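Local coordinates for lipid binding protein (Grifola frondosa, PDB 5H0Q) that binds membrane lipids, probably recognising sphingomyelin together with cholesterol, and so serves as a probe of sphingomyelin/cholesterol membrane domains, at residues A[67-70]-A[71-75]; A[78-82]-A[83-87]. All blocks are in the same frame, centred on the assembly; numbering follows the deposited sequence.

Interaction 1 of 2, residues A[67-70]-A[71-75]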
ATOM      1  N   ASN A  67      -2.298  -6.793  -2.278  1.00 20.14           N
ATOM      2  CA  ASN A  67      -1.138  -7.686  -2.372  1.00 19.57           C
ATOM      3  C   ASN A  67      -1.392  -8.719  -3.454  1.00 17.63           C
ATOM      4  O   ASN A  67      -2.219  -9.617  -3.280  1.00 21.53           O
ATOM      5  CB  ASN A  67      -0.869  -8.358  -1.033  1.00 18.09           C
ATOM      6  CG  ASN A  67       0.266  -9.376  -1.120  1.00 18.97           C
ATOM      7  OD1 ASN A  67       1.016  -9.374  -2.084  1.00 20.72           O
ATOM      8  ND2 ASN A  67       0.339 -10.267  -0.153  1.00 19.83           N
ATOM      9  N   ALA A  68      -0.680  -8.583  -4.579  1.00 20.98           N
ATOM     10  CA  ALA A  68      -0.686  -9.552  -5.669  1.00 18.79           C
ATOM     11  C   ALA A  68       0.712 -10.126  -5.900  1.00 21.04           C
ATOM     12  O   ALA A  68       1.058 -10.434  -7.036  1.00 23.00           O
ATOM     13  CB  ALA A  68      -1.213  -8.913  -6.954  1.00 23.60           C
ATOM     14  N   THR A  69       1.523 -10.249  -4.841  1.00 18.08           N
ATOM     15  CA  THR A  69       2.887 -10.761  -4.999  1.00 16.10           C
ATOM     16  C   THR A  69       2.983 -12.272  -5.036  1.00 21.67           C
ATOM     17  O   THR A  69       4.089 -12.792  -5.238  1.00 25.90           O
ATOM     18  CB  THR A  69       3.780 -10.290  -3.873  1.00 18.22           C
ATOM     19  OG1 THR A  69       3.349 -10.872  -2.642  1.00 19.66           O
ATOM     20  CG2 THR A  69       3.847  -8.793  -3.802  1.00 21.13           C
ATOM     21  N   GLY A  70       1.898 -12.975  -4.829  1.00 20.31           N
ATOM     22  CA  GLY A  70       1.882 -14.409  -4.837  1.00 22.40           C
ATOM     23  C   GLY A  70       2.158 -15.042  -3.490  1.00 23.72           C
ATOM     24  O   GLY A  70       2.161 -16.276  -3.391  1.00 27.51           O
ATOM     25  N   GLY A  71       2.427 -14.247  -2.471  1.00 21.59           N
ATOM     26  CA  GLY A  71       2.579 -14.738  -1.119  1.00 20.97           C
ATOM     27  C   GLY A  71       2.220 -13.642  -0.142  1.00 20.93           C
ATOM     28  O   GLY A  71       1.918 -12.499  -0.539  1.00 19.73           O
ATOM     29  N   PRO A  72       2.211 -13.963   1.149  1.00 19.63           N
ATOM     30  CA  PRO A  72       1.783 -12.973   2.146  1.00 20.02           C
ATOM     31  C   PRO A  72       2.830 -11.910   2.393  1.00 22.17           C
ATOM     32  O   PRO A  72       4.041 -12.158   2.307  1.00 21.58           O
ATOM     33  CB  PRO A  72       1.563 -13.816   3.402  1.00 22.06           C
ATOM     34  CG  PRO A  72       2.510 -14.971   3.236  1.00 27.62           C
ATOM     35  CD  PRO A  72       2.516 -15.269   1.769  1.00 19.08           C
ATOM     36  N   ILE A  73       2.366 -10.723   2.760  1.00 17.63           N
ATOM     37  CA  ILE A  73       3.264  -9.650   3.172  1.00 16.80           C
ATOM     38  C   ILE A  73       2.916  -9.274   4.602  1.00 21.21           C
ATOM     39  O   ILE A  73       1.768  -9.426   5.027  1.00 21.67           O
ATOM     40  CB  ILE A  73       3.202  -8.429   2.226  1.00 20.50           C
ATOM     41  CG1 ILE A  73       1.812  -7.790   2.224  1.00 19.36           C
ATOM     42  CG2 ILE A  73       3.630  -8.845   0.814  1.00 21.35           C
ATOM     43  CD1 ILE A  73       1.651  -6.616   1.271  1.00 24.45           C
ATOM     44  N   THR A  74       3.922  -8.830   5.355  1.00 18.89           N
ATOM     45  CA  THR A  74       3.787  -8.499   6.767  1.00 21.89           C
ATOM     46  C   THR A  74       4.236  -7.064   6.996  1.00 27.01           C
ATOM     47  O   THR A  74       5.303  -6.664   6.525  1.00 26.81           O
ATOM     48  CB  THR A  74       4.608  -9.470   7.621  1.00 33.73           C
ATOM     49  OG1 THR A  74       4.091 -10.791   7.430  1.00 37.87           O
ATOM     50  CG2 THR A  74       4.536  -9.112   9.101  1.00 35.29           C
ATOM     51  N   ALA A  75       3.439  -6.297   7.745  1.00 20.19           N
ATOM     52  CA  ALA A  75       3.785  -4.919   8.070  1.00 23.07           C
ATOM     53  C   ALA A  75       5.003  -4.923   8.993  1.00 28.06           C
ATOM     54  O   ALA A  75       4.995  -5.582  10.035  1.00 32.45           O
ATOM     55  CB  ALA A  75       2.615  -4.205   8.742  1.00 27.45           C
TER
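N67 reaches across the turn with its carboxamide and gives one N-H to the backbone carbonyl of G71, ND2 lying 2.8 Å from O with the hydrogen almost straight between them (163°). G71 O sits close to the amide plane of N67, whereas ND2 itself is tilted 19° from the carbonyl plane of G71. I73 meets the same amide from the other strand: CD1 lies 3.8 Å from CB of N67, and its CG1 and CG2 both pass close to ND2. With CG1 between its own N and carbonyl carbon (chi1 63°), I73 holds both branches against the asparagine.

At the other end of the amide, OD1 takes two donors from T69. T69 N comes 2.9 Å from N67 OD1, closing an Asx turn, and T69 OG1 donates to N67 OD1 from 2.8 Å, in the carbonyl plane and on a lone pair. T69 OG1 also stands 3.0 Å from G71 O, but its hydrogen is directed to OD1.

Further out, ND2 is also bonded to the carbonyl of I94, N96 receives the N-H of G70, and Y200 packs on T69 and I73. Every polar atom of the buried N67 amide is thus engaged: two donors grip OD1 and two carbonyls engage ND2, which fixes which end of the amide is oxygen and leaves its rotation little freedom.

Interaction 2 of 2, residues A[78-82]-A[83-87]; sequences EESFR and GHFGA
The chain runs out along strand 73-80, turns a corner at F81 and comes back through G83 into the short strand 84-85, so that the directions of 78-82 and 83-85 differ by 151°, with no hydrogen bond between them. F85 fills the inside of this bend. Its ring lies beside the outgoing strand: CZ meets CB of E78 at 4.0 Å, the backbone carbonyl carbon of E79 faces the ring edge near its plane, and S80 OG approaches obliquely, 3.5 Å from CD2. E78 turns CG beside its own N (chi1 -61°) and then extends, which carries OE1 over one face of the ring and on to a salt bridge with R90. S80 OG is hydrogen-bonded to NE2 of H104, whose ring also meets F85 edge-to-face, while S80 CB rests 3.4 Å from G83 O. The extended chain of R82 leads away to a salt bridge with D168. G83 has phi of 93°, a backbone shape that glycine adopts readily. F81 and R82 both face A115 in a classic beta bulge, which marks the corner where the chain leaves the five-stranded antiparallel sheet for strand 84-85, which pairs with strand 99-105 of the other sheet.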
ATOM      1  N   GLU A  78       5.706   1.206  10.462  1.00 23.41           N
ATOM      2  CA  GLU A  78       4.756   2.286  10.213  1.00 32.91           C
ATOM      3  C   GLU A  78       5.377   3.555  10.765  1.00 34.05           C
ATOM      4  O   GLU A  78       5.852   3.560  11.900  1.00 42.21           O
ATOM      5  CB  GLU A  78       3.425   2.054  10.915  1.00 28.45           C
ATOM      6  CG  GLU A  78       2.676   0.836  10.523  1.00 55.81           C
ATOM      7  CD  GLU A  78       1.470   0.632  11.416  1.00 79.93           C
ATOM      8  OE1 GLU A  78       1.219   1.498  12.288  1.00 58.69           O
ATOM      9  OE2 GLU A  78       0.779  -0.394  11.252  1.00122.06           O
ATOM     10  N   GLU A  79       5.391   4.625   9.977  1.00 23.59           N
ATOM     11  CA  GLU A  79       5.992   5.860  10.455  1.00 26.29           C
ATOM     12  C   GLU A  79       5.160   7.053  10.007  1.00 27.24           C
ATOM     13  O   GLU A  79       4.805   7.151   8.830  1.00 27.43           O
ATOM     14  CB  GLU A  79       7.429   5.969   9.935  1.00 26.72           C
ATOM     15  CG  GLU A  79       8.203   7.165  10.422  1.00 33.21           C
ATOM     16  CD  GLU A  79       8.572   7.103  11.906  1.00 40.88           C
ATOM     17  OE1 GLU A  79       8.479   6.021  12.517  1.00 45.74           O
ATOM     18  OE2 GLU A  79       8.969   8.153  12.456  1.00 47.32           O
ATOM     19  N   SER A  80       4.846   7.942  10.954  1.00 25.43           N
ATOM     20  CA  SER A  80       4.233   9.243  10.670  1.00 28.99           C
ATOM     21  C   SER A  80       5.316  10.305  10.620  1.00 25.30           C
ATOM     22  O   SER A  80       5.983  10.559  11.629  1.00 37.84           O
ATOM     23  CB  SER A  80       3.211   9.646  11.732  1.00 28.53           C
ATOM     24  OG  SER A  80       2.138   8.741  11.784  1.00 30.82           O
ATOM     25  N   PHE A  81       5.453  10.959   9.474  1.00 24.35           N
ATOM     26  CA  PHE A  81       6.325  12.118   9.393  1.00 28.44           C
ATOM     27  C   PHE A  81       5.590  13.404   9.740  1.00 32.59           C
ATOM     28  O   PHE A  81       6.144  14.273  10.422  1.00 29.29           O
ATOM     29  CB  PHE A  81       6.930  12.226   7.991  1.00 32.24           C
ATOM     30  CG  PHE A  81       7.673  10.996   7.549  1.00 34.37           C
ATOM     31  CD1 PHE A  81       8.777  10.559   8.244  1.00 39.85           C
ATOM     32  CD2 PHE A  81       7.277  10.295   6.424  1.00 26.98           C
ATOM     33  CE1 PHE A  81       9.467   9.436   7.834  1.00 31.43           C
ATOM     34  CE2 PHE A  81       7.960   9.172   6.008  1.00 37.91           C
ATOM     35  CZ  PHE A  81       9.060   8.743   6.714  1.00 27.87           C
ATOM     36  N   ARG A  82       4.352  13.537   9.268  1.00 26.84           N
ATOM     37  CA  ARG A  82       3.454  14.618   9.666  1.00 26.09           C
ATOM     38  C   ARG A  82       2.083  13.995   9.824  1.00 23.04           C
ATOM     39  O   ARG A  82       1.651  13.257   8.943  1.00 27.07           O
ATOM     40  CB  ARG A  82       3.400  15.718   8.603  1.00 27.45           C
ATOM     41  CG  ARG A  82       4.727  16.303   8.263  1.00 31.59           C
ATOM     42  CD  ARG A  82       4.632  17.351   7.177  1.00 27.81           C
ATOM     43  NE  ARG A  82       5.967  17.803   6.818  1.00 31.21           N
ATOM     44  CZ  ARG A  82       6.588  17.536   5.675  1.00 39.04           C
ATOM     45  NH1 ARG A  82       6.008  16.838   4.723  1.00 30.99           N
ATOM     46  NH2 ARG A  82       7.817  17.982   5.481  1.00 40.24           N
ATOM     47  N   GLY A  83       1.417  14.267  10.941  1.00 31.76           N
ATOM     48  CA  GLY A  83       0.101  13.714  11.175  1.00 27.23           C
ATOM     49  C   GLY A  83       0.161  12.407  11.942  1.00 28.80           C
ATOM     50  O   GLY A  83       1.117  12.124  12.668  1.00 26.37           O
ATOM     51  N   HIS A  84      -0.881  11.598  11.771  1.00 24.03           N
ATOM     52  CA  HIS A  84      -1.017  10.388  12.557  1.00 22.71           C
ATOM     53  C   HIS A  84      -1.964   9.439  11.851  1.00 24.36           C
ATOM     54  O   HIS A  84      -2.779   9.842  11.012  1.00 25.29           O
ATOM     55  CB  HIS A  84      -1.479  10.685  13.991  1.00 34.26           C
ATOM     56  CG  HIS A  84      -2.863  11.240  14.093  1.00 68.95           C
ATOM     57  ND1 HIS A  84      -3.163  12.555  13.815  1.00 86.41           N
ATOM     58  CD2 HIS A  84      -4.024  10.663  14.481  1.00 80.29           C
ATOM     59  CE1 HIS A  84      -4.452  12.762  14.009  1.00 95.44           C
ATOM     60  NE2 HIS A  84      -4.998  11.629  14.413  1.00 89.47           N
ATOM     61  N   PHE A  85      -1.835   8.169  12.198  1.00 25.38           N
ATOM     62  CA  PHE A  85      -2.732   7.136  11.713  1.00 24.71           C
ATOM     63  C   PHE A  85      -4.085   7.227  12.409  1.00 27.74           C
ATOM     64  O   PHE A  85      -4.224   7.794  13.493  1.00 37.91           O
ATOM     65  CB  PHE A  85      -2.117   5.751  11.946  1.00 30.77           C
ATOM     66  CG  PHE A  85      -0.969   5.443  11.025  1.00 23.02           C
ATOM     67  CD1 PHE A  85      -1.204   4.869   9.792  1.00 23.76           C
ATOM     68  CD2 PHE A  85       0.338   5.778  11.366  1.00 24.82           C
ATOM     69  CE1 PHE A  85      -0.164   4.600   8.921  1.00 25.22           C
ATOM     70  CE2 PHE A  85       1.395   5.515  10.492  1.00 22.24           C
ATOM     71  CZ  PHE A  85       1.142   4.916   9.277  1.00 24.12           C
ATOM     72  N   GLY A  86      -5.088   6.663  11.758  1.00 34.93           N
ATOM     73  CA  GLY A  86      -6.388   6.529  12.370  1.00 29.29           C
ATOM     74  C   GLY A  86      -6.339   5.643  13.599  1.00 57.18           C
ATOM     75  O   GLY A  86      -5.358   4.957  13.887  1.00 49.72           O
ATOM     76  N   ALA A  87      -7.456   5.650  14.331  1.00 67.98           N
ATOM     77  CA  ALA A  87      -7.530   4.929  15.599  1.00 70.28           C
ATOM     78  C   ALA A  87      -7.454   3.420  15.396  1.00 78.14           C
ATOM     79  O   ALA A  87      -6.835   2.711  16.199  1.00 77.11           O
ATOM     80  CB  ALA A  87      -8.818   5.304  16.332  1.00 70.20           C
TER

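Overall arrangement
Strand 73-80 joins the two contacts: interaction 1 leads the chain into it and interaction 2 takes the chain out, their centres about 22 Å apart and on opposite sides of the chain's centre. Each is a passage between the same two sheets. At 67-75 the chain crosses from strand 60-68 of the mixed sheet to the five-stranded antiparallel one; at 78-87 it returns to the mixed sheet. Their surroundings differ, since interaction 1 is buried, about 11 Å from the centre of the chain, while interaction 2 lies at the surface, about 14 Å out. They are close in sequence along strand 73-80, but their segments do not touch.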